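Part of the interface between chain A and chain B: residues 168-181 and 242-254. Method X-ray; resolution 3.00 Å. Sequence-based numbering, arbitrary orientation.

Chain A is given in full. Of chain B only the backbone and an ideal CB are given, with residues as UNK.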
# COMPACT_ATOMS: atom_id res chain seq x y z
N SER A 168 3.41 3.99 5.54
CA SER A 168 2.41 3.69 6.55
C SER A 168 1.28 4.67 6.60
O SER A 168 0.12 4.31 6.42
CB SER A 168 3.07 3.63 7.93
OG SER A 168 2.36 2.76 8.78
N ASN A 169 1.63 5.92 6.86
CA ASN A 169 0.63 6.96 6.96
C ASN A 169 0.16 7.47 5.61
O ASN A 169 -1.00 7.34 5.25
CB ASN A 169 1.20 8.12 7.79
CG ASN A 169 1.78 7.66 9.12
OD1 ASN A 169 2.43 8.43 9.82
ND2 ASN A 169 1.54 6.40 9.47
N PHE A 170 1.09 8.04 4.85
CA PHE A 170 0.79 8.61 3.55
C PHE A 170 -0.30 7.96 2.71
O PHE A 170 -1.12 8.67 2.11
CB PHE A 170 2.08 8.76 2.75
CG PHE A 170 2.92 9.93 3.20
CD1 PHE A 170 3.88 10.49 2.36
CD2 PHE A 170 2.70 10.52 4.45
CE1 PHE A 170 4.61 11.61 2.75
CE2 PHE A 170 3.41 11.64 4.85
CZ PHE A 170 4.37 12.19 3.99
N PRO A 171 -0.35 6.63 2.64
CA PRO A 171 -1.40 6.02 1.83
C PRO A 171 -2.78 6.52 2.24
O PRO A 171 -3.66 6.72 1.41
CB PRO A 171 -1.20 4.54 2.10
CG PRO A 171 0.28 4.45 2.17
CD PRO A 171 0.60 5.60 3.09
N VAL A 172 -2.95 6.71 3.54
CA VAL A 172 -4.21 7.20 4.07
C VAL A 172 -4.72 8.43 3.33
O VAL A 172 -5.92 8.55 3.09
CB VAL A 172 -4.06 7.50 5.55
CG1 VAL A 172 -5.32 8.15 6.09
CG2 VAL A 172 -3.77 6.21 6.28
N ALA A 173 -3.82 9.34 2.95
CA ALA A 173 -4.24 10.54 2.24
C ALA A 173 -4.80 10.13 0.89
O ALA A 173 -5.59 10.84 0.30
CB ALA A 173 -3.09 11.49 2.05
N LEU A 174 -4.38 8.97 0.40
CA LEU A 174 -4.89 8.51 -0.87
C LEU A 174 -6.27 7.88 -0.65
O LEU A 174 -7.20 8.07 -1.44
CB LEU A 174 -3.92 7.50 -1.51
CG LEU A 174 -2.50 8.01 -1.82
CD1 LEU A 174 -1.64 6.91 -2.40
CD2 LEU A 174 -2.58 9.15 -2.81
N ALA A 175 -6.41 7.13 0.43
CA ALA A 175 -7.69 6.51 0.74
C ALA A 175 -8.73 7.61 0.96
O ALA A 175 -9.90 7.46 0.62
CB ALA A 175 -7.56 5.63 1.99
N TYR A 176 -8.29 8.72 1.53
CA TYR A 176 -9.17 9.85 1.84
C TYR A 176 -9.70 10.51 0.58
O TYR A 176 -10.91 10.76 0.44
CB TYR A 176 -8.37 10.84 2.69
CG TYR A 176 -9.03 12.18 2.91
CD1 TYR A 176 -9.95 12.38 3.95
CD2 TYR A 176 -8.66 13.29 2.13
CE1 TYR A 176 -10.47 13.66 4.21
CE2 TYR A 176 -9.18 14.57 2.38
CZ TYR A 176 -10.07 14.74 3.43
OH TYR A 176 -10.53 16.00 3.70
N LEU A 177 -8.79 10.81 -0.34
CA LEU A 177 -9.16 11.43 -1.60
C LEU A 177 -10.19 10.61 -2.37
O LEU A 177 -11.16 11.18 -2.89
CB LEU A 177 -7.92 11.63 -2.47
CG LEU A 177 -7.08 12.83 -2.08
CD1 LEU A 177 -5.79 12.83 -2.90
CD2 LEU A 177 -7.87 14.12 -2.32
N SER A 178 -9.99 9.30 -2.46
CA SER A 178 -10.91 8.44 -3.18
C SER A 178 -12.26 8.29 -2.48
O SER A 178 -13.31 8.36 -3.13
CB SER A 178 -10.30 7.07 -3.36
OG SER A 178 -9.08 7.17 -4.05
N LYS A 179 -12.24 8.05 -1.17
CA LYS A 179 -13.49 7.90 -0.44
C LYS A 179 -14.30 9.15 -0.62
O LYS A 179 -15.53 9.12 -0.67
CB LYS A 179 -13.24 7.68 1.05
CG LYS A 179 -14.49 7.85 1.90
CD LYS A 179 -14.19 7.58 3.35
CE LYS A 179 -15.46 7.57 4.17
NZ LYS A 179 -15.20 7.23 5.61
N ARG A 180 -13.61 10.27 -0.73
CA ARG A 180 -14.31 11.52 -0.90
C ARG A 180 -15.06 11.55 -2.23
O ARG A 180 -16.22 11.96 -2.28
CB ARG A 180 -13.34 12.71 -0.79
CG ARG A 180 -13.08 13.14 0.68
CD ARG A 180 -12.30 14.43 0.79
NE ARG A 180 -12.92 15.50 0.01
CZ ARG A 180 -12.29 16.62 -0.32
NH1 ARG A 180 -11.04 16.83 0.08
NH2 ARG A 180 -12.92 17.54 -1.06
N ILE A 181 -14.42 11.07 -3.29
CA ILE A 181 -15.08 11.09 -4.59
C ILE A 181 -16.04 9.91 -4.79
O ILE A 181 -16.88 9.97 -5.67
CB ILE A 181 -14.06 11.18 -5.77
CG1 ILE A 181 -13.89 9.83 -6.44
CG2 ILE A 181 -12.74 11.74 -5.29
CD1 ILE A 181 -14.83 9.63 -7.61
N UNK B 242 5.21 17.28 -2.53
CA UNK B 242 4.33 16.15 -2.23
C UNK B 242 4.15 15.96 -0.72
O UNK B 242 3.03 15.79 -0.23
CB UNK B 242 4.89 14.87 -2.85
N UNK B 243 5.26 16.00 0.00
CA UNK B 243 5.27 15.88 1.45
C UNK B 243 4.29 16.89 2.06
O UNK B 243 3.41 16.52 2.83
CB UNK B 243 6.68 16.09 2.00
N UNK B 244 4.44 18.16 1.72
CA UNK B 244 3.56 19.16 2.29
C UNK B 244 2.12 18.92 1.89
O UNK B 244 1.19 19.29 2.62
CB UNK B 244 4.00 20.56 1.86
N UNK B 245 1.94 18.29 0.74
CA UNK B 245 0.60 18.01 0.26
C UNK B 245 -0.05 16.90 1.07
O UNK B 245 -1.18 17.04 1.52
CB UNK B 245 0.63 17.63 -1.22
N UNK B 246 0.67 15.81 1.27
CA UNK B 246 0.13 14.70 2.03
C UNK B 246 -0.14 15.08 3.49
O UNK B 246 -1.06 14.55 4.11
CB UNK B 246 1.09 13.51 1.97
N UNK B 247 0.66 15.98 4.05
CA UNK B 247 0.44 16.37 5.44
C UNK B 247 -0.84 17.19 5.51
O UNK B 247 -1.68 16.96 6.37
CB UNK B 247 1.63 17.16 5.99
N UNK B 248 -0.99 18.14 4.59
CA UNK B 248 -2.20 18.94 4.55
C UNK B 248 -3.40 18.00 4.40
O UNK B 248 -4.50 18.29 4.90
CB UNK B 248 -2.15 19.96 3.41
N UNK B 249 -3.19 16.89 3.71
CA UNK B 249 -4.27 15.93 3.54
C UNK B 249 -4.48 15.20 4.85
O UNK B 249 -5.58 15.22 5.41
CB UNK B 249 -3.97 14.95 2.41
N UNK B 250 -3.42 14.59 5.38
CA UNK B 250 -3.50 13.85 6.64
C UNK B 250 -4.23 14.59 7.76
O UNK B 250 -4.98 13.97 8.50
CB UNK B 250 -2.09 13.50 7.11
N UNK B 251 -3.99 15.89 7.89
CA UNK B 251 -4.68 16.66 8.92
C UNK B 251 -6.16 16.62 8.60
O UNK B 251 -6.99 16.40 9.48
CB UNK B 251 -4.17 18.10 9.00
N UNK B 252 -6.51 16.83 7.34
CA UNK B 252 -7.92 16.79 6.97
C UNK B 252 -8.46 15.46 7.47
O UNK B 252 -9.55 15.39 8.03
CB UNK B 252 -8.12 16.95 5.46
N UNK B 253 -7.68 14.40 7.30
CA UNK B 253 -8.12 13.10 7.79
C UNK B 253 -8.14 13.18 9.31
O UNK B 253 -9.20 13.09 9.93
CB UNK B 253 -7.21 11.97 7.30
N UNK B 254 -6.96 13.37 9.89
CA UNK B 254 -6.77 13.45 11.34
C UNK B 254 -7.83 14.25 12.08
O UNK B 254 -8.24 13.88 13.18
CB UNK B 254 -5.40 14.06 11.64

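The two helices cross at 65°, with axes 8.8 Å apart at closest approach. The positions of chain B that contact chain A are 243, 246, 249, 250, 252 and 253.

At position 242 the ideal CB has nothing of chain A within 5.5 Å, and the visible atoms set little preference; the residue is Leu B242, which makes no contact here. Position 243 points its CA-to-CB bond away, yet its CB lies 5.0 Å from Phe A170 CZ, so a long apolar or aromatic side chain could turn back to the ring. It is Tyr B243, whose CD1 lies 3.8 Å from Phe A170 CZ at the edge of that ring, the two planes inclined at 59°.

At 244 and 245 chain A offers nothing within 5.5 Å of the ideal CB; polar or charged side chains would do. They are Asp B244 and Glu B245.

Position 246 points toward chain A, its CB 4.1 Å from Phe A170 CZ and 4.6 Å from Ala A173 CB. A mid-sized aliphatic side chain suits this apolar surface: leucine, isoleucine, valine or methionine. Ile B246 occupies it, laying CG2 over one face of the Phe A170 ring, 3.5 Å from its centroid in a CH-pi contact, while CD1 reaches Ala A173 CB at 3.8 Å.

Chain A sets no preference at 247, which points away, or at 248, 251 and 254, which are out of reach, so many side chains would do; they are Val B247, Lys B248, Arg B251 and Ala B254.

At position 249, pointing toward chain A, the CB is 3.6 Å from Ala A173 CB, and the CA atoms of Ala A173 and position 249 are 5.5 Å apart, a close approach at a small residue. A longer apolar side chain could run on alongside it toward Leu A177 and Tyr A176, as leucine or methionine would. Leu B249 places CD1 3.6 Å from both Ala A173 CB and Leu A177 CD1.

Position 250 points sideways with nothing within 5.5 Å of its ideal CB, but Phe A170 and Val A172 lie beyond, so leucine, isoleucine or methionine could reach them. Leu B250 does so, with CD1 3.9 Å from Phe A170 CD2 and CD2 4.0 Å from Val A172 CB.

Position 252 points toward chain A, its CB a tight 3.1 Å from Tyr A176 OH and the Arg A180 guanidinium nearby. An acceptor, preferably acidic, is favoured: aspartate, glutamate or glutamine. Glu B252 OE2 accepts a 2.6 Å hydrogen bond from Tyr A176 OH and forms a long salt bridge, 3.7 Å, with Arg A180 NH1.

Position 253 points sideways, its CB 4.3 Å from Tyr A176 CD1 and 4.4 Å from Val A172 CG1, so valine, alanine or isoleucine suits it. Val B253 sets CG2 3.4 Å from Tyr A176 CD1 and CG1 3.9 Å from Val A172 CG1.

Chain B 242-254: LYDEIVKLLREVA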
# COMPACT_ATOMS: atom_id res chain seq x y z
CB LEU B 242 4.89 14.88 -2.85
CG LEU B 242 4.04 13.61 -2.68
CD1 LEU B 242 2.54 13.93 -2.73
CD2 LEU B 242 4.43 12.63 -3.78
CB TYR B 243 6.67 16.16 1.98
CG TYR B 243 6.79 16.00 3.46
CD1 TYR B 243 7.14 14.77 4.02
CD2 TYR B 243 6.51 17.05 4.32
CE1 TYR B 243 7.19 14.58 5.39
CE2 TYR B 243 6.55 16.88 5.71
CZ TYR B 243 6.89 15.64 6.24
OH TYR B 243 6.94 15.43 7.61
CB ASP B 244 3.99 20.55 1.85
CG ASP B 244 5.38 20.88 2.28
OD1 ASP B 244 6.20 19.93 2.37
OD2 ASP B 244 5.66 22.06 2.52
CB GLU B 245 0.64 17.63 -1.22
CG GLU B 245 -0.64 17.99 -1.95
CD GLU B 245 -1.11 19.37 -1.56
OE1 GLU B 245 -0.26 20.24 -1.32
OE2 GLU B 245 -2.33 19.59 -1.48
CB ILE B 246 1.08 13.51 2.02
CG1 ILE B 246 1.24 12.99 0.59
CG2 ILE B 246 0.53 12.40 2.90
CD1 ILE B 246 0.03 12.25 0.10
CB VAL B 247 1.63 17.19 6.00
CG1 VAL B 247 1.36 17.57 7.45
CG2 VAL B 247 2.90 16.36 5.89
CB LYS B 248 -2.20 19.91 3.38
CG LYS B 248 -3.59 20.47 3.10
CD LYS B 248 -3.52 21.73 2.26
CE LYS B 248 -4.89 22.38 2.15
NZ LYS B 248 -4.79 23.65 1.37
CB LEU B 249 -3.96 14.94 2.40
CG LEU B 249 -4.18 15.39 0.93
CD1 LEU B 249 -4.27 14.17 0.04
CD2 LEU B 249 -5.47 16.18 0.77
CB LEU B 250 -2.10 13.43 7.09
CG LEU B 250 -1.57 12.29 6.24
CD1 LEU B 250 -0.15 11.96 6.61
CD2 LEU B 250 -2.47 11.08 6.44
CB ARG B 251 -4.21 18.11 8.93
CG ARG B 251 -2.81 18.30 9.37
CD ARG B 251 -2.27 19.62 8.93
NE ARG B 251 -0.84 19.72 9.19
CZ ARG B 251 -0.04 20.62 8.63
NH1 ARG B 251 -0.54 21.50 7.78
NH2 ARG B 251 1.26 20.64 8.92
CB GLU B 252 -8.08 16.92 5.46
CG GLU B 252 -7.54 18.24 4.90
CD GLU B 252 -7.87 18.47 3.42
OE1 GLU B 252 -7.28 19.40 2.81
OE2 GLU B 252 -8.72 17.74 2.87
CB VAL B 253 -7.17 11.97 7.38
CG1 VAL B 253 -7.58 10.67 8.07
CG2 VAL B 253 -7.18 11.81 5.87
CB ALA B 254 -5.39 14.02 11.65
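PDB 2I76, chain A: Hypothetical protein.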